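PDB 6SKI: putative type VI secretion protein from Escherichia coli, which probably acts as a phospholipase effector (Tle1) of the type VI secretion system, carried by the VgrG spike, with a catalytic domain of the alpha/beta-hydrolase clan. Local coordinates for residues I339-D342 against D343-E346; E346-R350 against V351-A355. One frame throughout, in Å; residues are numbered along the deposited sequence.

Interaction 1 (I339-D342 against D343-E346); sequences IVSD and DTRE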
loop_
_atom_site.group_PDB
_atom_site.type_symbol
_atom_site.label_atom_id
_atom_site.label_comp_id
_atom_site.label_asym_id
_atom_site.label_seq_id
_atom_site.Cartn_x
_atom_site.Cartn_y
_atom_site.Cartn_z
ATOM N N ILE A 339 -4.574 43.316 -5.070
ATOM C CA ILE A 339 -5.535 44.400 -4.922
ATOM C C ILE A 339 -5.228 45.466 -5.963
ATOM O O ILE A 339 -4.074 45.885 -6.114
ATOM C CB ILE A 339 -5.504 44.982 -3.500
ATOM C CG1 ILE A 339 -5.668 43.861 -2.472
ATOM C CG2 ILE A 339 -6.595 46.019 -3.330
ATOM C CD1 ILE A 339 -5.969 44.344 -1.074
ATOM N N VAL A 340 -6.258 45.895 -6.686
ATOM C CA VAL A 340 -6.146 46.881 -7.750
ATOM C C VAL A 340 -7.333 47.833 -7.653
ATOM O O VAL A 340 -8.203 47.692 -6.793
ATOM C CB VAL A 340 -6.088 46.231 -9.148
ATOM C CG1 VAL A 340 -4.711 45.653 -9.411
ATOM C CG2 VAL A 340 -7.157 45.163 -9.278
ATOM N N SER A 341 -7.360 48.812 -8.551
ATOM C CA SER A 341 -8.462 49.758 -8.613
ATOM C C SER A 341 -9.681 49.102 -9.247
ATOM O O SER A 341 -9.557 48.275 -10.152
ATOM C CB SER A 341 -8.059 50.996 -9.412
ATOM O OG SER A 341 -7.181 50.651 -10.468
ATOM N N ASP A 342 -10.866 49.477 -8.763
ATOM C CA ASP A 342 -12.092 48.869 -9.263
ATOM C C ASP A 342 -12.314 49.148 -10.743
ATOM O O ASP A 342 -13.052 48.406 -11.397
ATOM C CB ASP A 342 -13.289 49.363 -8.451
ATOM C CG ASP A 342 -14.368 48.310 -8.307
ATOM O OD1 ASP A 342 -14.727 47.979 -7.158
ATOM O OD2 ASP A 342 -14.857 47.809 -9.340
ATOM N N ASP A 343 -11.691 50.194 -11.286
ATOM C CA ASP A 343 -11.806 50.461 -12.715
ATOM C C ASP A 343 -10.995 49.464 -13.532
ATOM O O ASP A 343 -11.358 49.150 -14.672
ATOM C CB ASP A 343 -11.370 51.896 -13.016
ATOM C CG ASP A 343 -9.921 52.157 -12.653
ATOM O OD1 ASP A 343 -9.678 52.901 -11.679
ATOM O OD2 ASP A 343 -9.022 51.635 -13.344
ATOM N N THR A 344 -9.893 48.969 -12.972
ATOM C CA THR A 344 -9.003 48.066 -13.693
ATOM C C THR A 344 -9.744 46.819 -14.159
ATOM O O THR A 344 -10.502 46.209 -13.399
ATOM C CB THR A 344 -7.823 47.674 -12.804
ATOM O OG1 THR A 344 -7.083 48.846 -12.446
ATOM C CG2 THR A 344 -6.900 46.707 -13.529
ATOM N N ARG A 345 -9.516 46.439 -15.413
ATOM C CA ARG A 345 -10.125 45.242 -15.974
ATOM C C ARG A 345 -9.457 44.007 -15.388
ATOM O O ARG A 345 -8.230 43.954 -15.267
ATOM C CB ARG A 345 -9.992 45.236 -17.495
ATOM C CG ARG A 345 -10.280 46.567 -18.152
ATOM C CD ARG A 345 -10.009 46.513 -19.648
ATOM N NE ARG A 345 -9.756 47.836 -20.216
ATOM C CZ ARG A 345 -10.663 48.806 -20.316
ATOM N NH1 ARG A 345 -10.325 49.973 -20.847
ATOM N NH2 ARG A 345 -11.908 48.612 -19.900
ATOM N N GLU A 346 -10.271 43.015 -15.019
ATOM C CA GLU A 346 -9.735 41.799 -14.417
ATOM C C GLU A 346 -8.746 41.100 -15.340
ATOM O O GLU A 346 -7.802 40.459 -14.867
ATOM C CB GLU A 346 -10.879 40.856 -14.058
ATOM C CG GLU A 346 -11.667 41.285 -12.841
ATOM C CD GLU A 346 -13.142 40.981 -12.981
ATOM O OE1 GLU A 346 -13.509 40.242 -13.918
ATOM O OE2 GLU A 346 -13.938 41.492 -12.166
#

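Interaction 2 (E346-R350 against V351-A355); sequences EMDTR and VYRKA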
loop_
_atom_site.group_PDB
_atom_site.type_symbol
_atom_site.label_atom_id
_atom_site.label_comp_id
_atom_site.label_asym_id
_atom_site.label_seq_id
_atom_site.Cartn_x
_atom_site.Cartn_y
_atom_site.Cartn_z
ATOM N N GLU A 346 -10.271 43.015 -15.019
ATOM C CA GLU A 346 -9.735 41.799 -14.417
ATOM C C GLU A 346 -8.746 41.100 -15.340
ATOM O O GLU A 346 -7.802 40.459 -14.867
ATOM C CB GLU A 346 -10.879 40.856 -14.058
ATOM C CG GLU A 346 -11.667 41.285 -12.841
ATOM C CD GLU A 346 -13.142 40.981 -12.981
ATOM O OE1 GLU A 346 -13.509 40.242 -13.918
ATOM O OE2 GLU A 346 -13.938 41.492 -12.166
ATOM N N MET A 347 -8.936 41.225 -16.650
ATOM C CA MET A 347 -8.071 40.600 -17.638
ATOM C C MET A 347 -6.859 41.453 -17.972
ATOM O O MET A 347 -6.096 41.100 -18.876
ATOM C CB MET A 347 -8.863 40.304 -18.911
ATOM C CG MET A 347 -9.974 39.291 -18.718
ATOM S SD MET A 347 -10.210 38.240 -20.158
ATOM C CE MET A 347 -11.590 37.241 -19.612
ATOM N N ASP A 348 -6.672 42.566 -17.274
ATOM C CA ASP A 348 -5.508 43.425 -17.428
ATOM C C ASP A 348 -4.731 43.485 -16.122
ATOM O O ASP A 348 -4.226 44.533 -15.718
ATOM C CB ASP A 348 -5.918 44.821 -17.886
ATOM C CG ASP A 348 -4.935 45.420 -18.867
ATOM O OD1 ASP A 348 -3.790 45.702 -18.458
ATOM O OD2 ASP A 348 -5.301 45.609 -20.046
ATOM N N THR A 349 -4.635 42.344 -15.450
ATOM C CA THR A 349 -4.063 42.241 -14.120
ATOM C C THR A 349 -2.868 41.298 -14.168
ATOM O O THR A 349 -2.781 40.422 -15.031
ATOM C CB THR A 349 -5.121 41.742 -13.123
ATOM O OG1 THR A 349 -6.245 42.628 -13.149
ATOM C CG2 THR A 349 -4.586 41.722 -11.716
ATOM N N ARG A 350 -1.932 41.492 -13.236
ATOM C CA ARG A 350 -0.755 40.630 -13.183
ATOM C C ARG A 350 -1.145 39.183 -12.923
ATOM O O ARG A 350 -0.565 38.260 -13.509
ATOM C CB ARG A 350 0.207 41.120 -12.102
ATOM C CG ARG A 350 1.493 40.319 -12.015
ATOM C CD ARG A 350 2.230 40.584 -10.715
ATOM N NE ARG A 350 1.380 40.390 -9.544
ATOM C CZ ARG A 350 1.191 39.218 -8.946
ATOM N NH1 ARG A 350 1.790 38.131 -9.412
ATOM N NH2 ARG A 350 0.403 39.131 -7.884
ATOM N N VAL A 351 -2.126 38.961 -12.047
ATOM C CA VAL A 351 -2.523 37.597 -11.715
ATOM C C VAL A 351 -3.157 36.916 -12.922
ATOM O O VAL A 351 -2.942 35.722 -13.159
ATOM C CB VAL A 351 -3.452 37.587 -10.485
ATOM C CG1 VAL A 351 -2.740 38.192 -9.293
ATOM C CG2 VAL A 351 -4.739 38.329 -10.761
ATOM N N TYR A 352 -3.933 37.660 -13.714
ATOM C CA TYR A 352 -4.510 37.078 -14.921
ATOM C C TYR A 352 -3.435 36.729 -15.936
ATOM O O TYR A 352 -3.510 35.686 -16.592
ATOM C CB TYR A 352 -5.527 38.027 -15.546
ATOM C CG TYR A 352 -6.221 37.416 -16.740
ATOM C CD1 TYR A 352 -7.231 36.484 -16.573
ATOM C CD2 TYR A 352 -5.847 37.750 -18.033
ATOM C CE1 TYR A 352 -7.861 35.917 -17.656
ATOM C CE2 TYR A 352 -6.472 37.185 -19.124
ATOM C CZ TYR A 352 -7.479 36.269 -18.927
ATOM O OH TYR A 352 -8.111 35.696 -20.006
ATOM N N ARG A 353 -2.434 37.592 -16.090
ATOM C CA ARG A 353 -1.358 37.308 -17.030
ATOM C C ARG A 353 -0.565 36.088 -16.589
ATOM O O ARG A 353 -0.194 35.246 -17.417
ATOM C CB ARG A 353 -0.455 38.532 -17.156
ATOM C CG ARG A 353 -1.077 39.661 -17.952
ATOM C CD ARG A 353 -0.095 40.793 -18.172
ATOM N NE ARG A 353 -0.777 42.083 -18.192
ATOM C CZ ARG A 353 -0.815 42.922 -17.163
ATOM N NH1 ARG A 353 -0.208 42.606 -16.028
ATOM N NH2 ARG A 353 -1.460 44.075 -17.267
ATOM N N LYS A 354 -0.332 35.955 -15.283
ATOM C CA LYS A 354 0.364 34.783 -14.769
ATOM C C LYS A 354 -0.456 33.520 -14.993
ATOM O O LYS A 354 0.078 32.488 -15.414
ATOM C CB LYS A 354 0.669 34.973 -13.285
ATOM C CG LYS A 354 1.343 33.784 -12.632
ATOM C CD LYS A 354 2.674 33.481 -13.289
ATOM C CE LYS A 354 3.517 32.568 -12.418
ATOM N NZ LYS A 354 3.470 32.980 -10.990
ATOM N N ALA A 355 -1.760 33.584 -14.722
ATOM C CA ALA A 355 -2.609 32.416 -14.910
ATOM C C ALA A 355 -2.687 32.017 -16.377
ATOM O O ALA A 355 -2.694 30.826 -16.700
ATOM C CB ALA A 355 -4.004 32.684 -14.349
#

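Interaction 1 (I339-D342 against D343-E346)
Ser341 and Thr344 close a type I beta turn at the end of strand 328-341, and two bonds join the same pair of residues: the backbone bond that closes the turn and a side-chain bond beside it. In the backbone, Thr344 N donates to Ser341 O at 2.9 Å; the N-H...O angle is 137°, and the nitrogen stands above the carbonyl plane instead of on a lone pair. Between the side chains, Ser341 OG and Thr344 OG1 are hydrogen-bonded at 2.7 Å, with either hydroxyl able to donate. Thr344 has OG1 beside its own N (chi1 -61°), which turns the hydroxyl toward the serine. Val340 adds only a looser apolar touch, its CB lying 4.3 Å from Thr344 CB.

The two central residues of the turn form the solvent side. The bond from CA to CB of Asp342 points away from the following residues, and its OD2 makes a long, weak ion pair with Lys399 of the adjoining strand. Asp343 also starts away, but its chi1 of 62° swings the carboxylate back alongside the serine without forming a bond to it: Asp343 OD1 rests 3.4 Å from Ser341 CB.

Interaction 2 (E346-R350 against V351-A355)
Glu346 meets Tyr352 through its backbone: Glu346 O lies 3.4 Å from Tyr352 CB and approaches the ring obliquely. Met347 then lies over a face of the same ring, its CA 4.0 Å from the Tyr352 centroid and close enough to the ring normal to count as a CH-pi contact. Its side chain continues across the ring toward the phenol end, where SD sits 4.3 Å from the Tyr352 centroid and 40° off the normal, an oblique Met-aromatic contact. Tyr352 has CG anti to its backbone N (chi1 -176°), which sends the ring back beneath the methionine, and Ile381 of strand 376-386 also touches it.

Asp348 comes next, with a salt bridge to Arg353: OD1 accepts a weak hydrogen bond from Arg353 NH2 at 3.1 Å. The carboxylate meets the guanidinium at its edge, but the two planes are 87° apart, so the pairing is single rather than bidentate.

Thr349 occupies the N-cap position of helix 350-362, although its side chain supplies no capping bond. Its carbonyl begins the helical pattern instead, with Arg353 N donating to Thr349 O at 3.0 Å, and the same oxygen lies over a face of the Arg353 guanidinium. Thr349 CG2 packs against Val351 CG2 at 3.5 Å, the two side chains running side by side.

Arg350 O accepts from Lys354 N at 2.9 Å. The Arg350 side chain crosses Val351 at about a right angle, bringing a guanidinium face over Val351 CG1, while its NE forms a salt bridge with Glu338.

In the fold
Interactions 1 and 2 follow each other along one connection, from the end of strand 328-341 through the turn to the start of helix 350-362. They share Glu346, their centres are about 11 Å apart, and they pack directly where Thr344 CG2 lies 4.1 Å from Thr349 OG1. Interaction 1 begins on an edge strand of the three-stranded antiparallel sheet, and interaction 2 packs on that sheet: Glu346 OE2 bonds to Ser383 of strand 376-386, and Val340 and Val351 both touch Val401 of strand 398-409. Their centres lie about 45 Å and 38 Å from the centre of the chain. This sheet is separate from the mixed sheet that probably forms the hydrolase core, so both contacts are structural packing at the periphery.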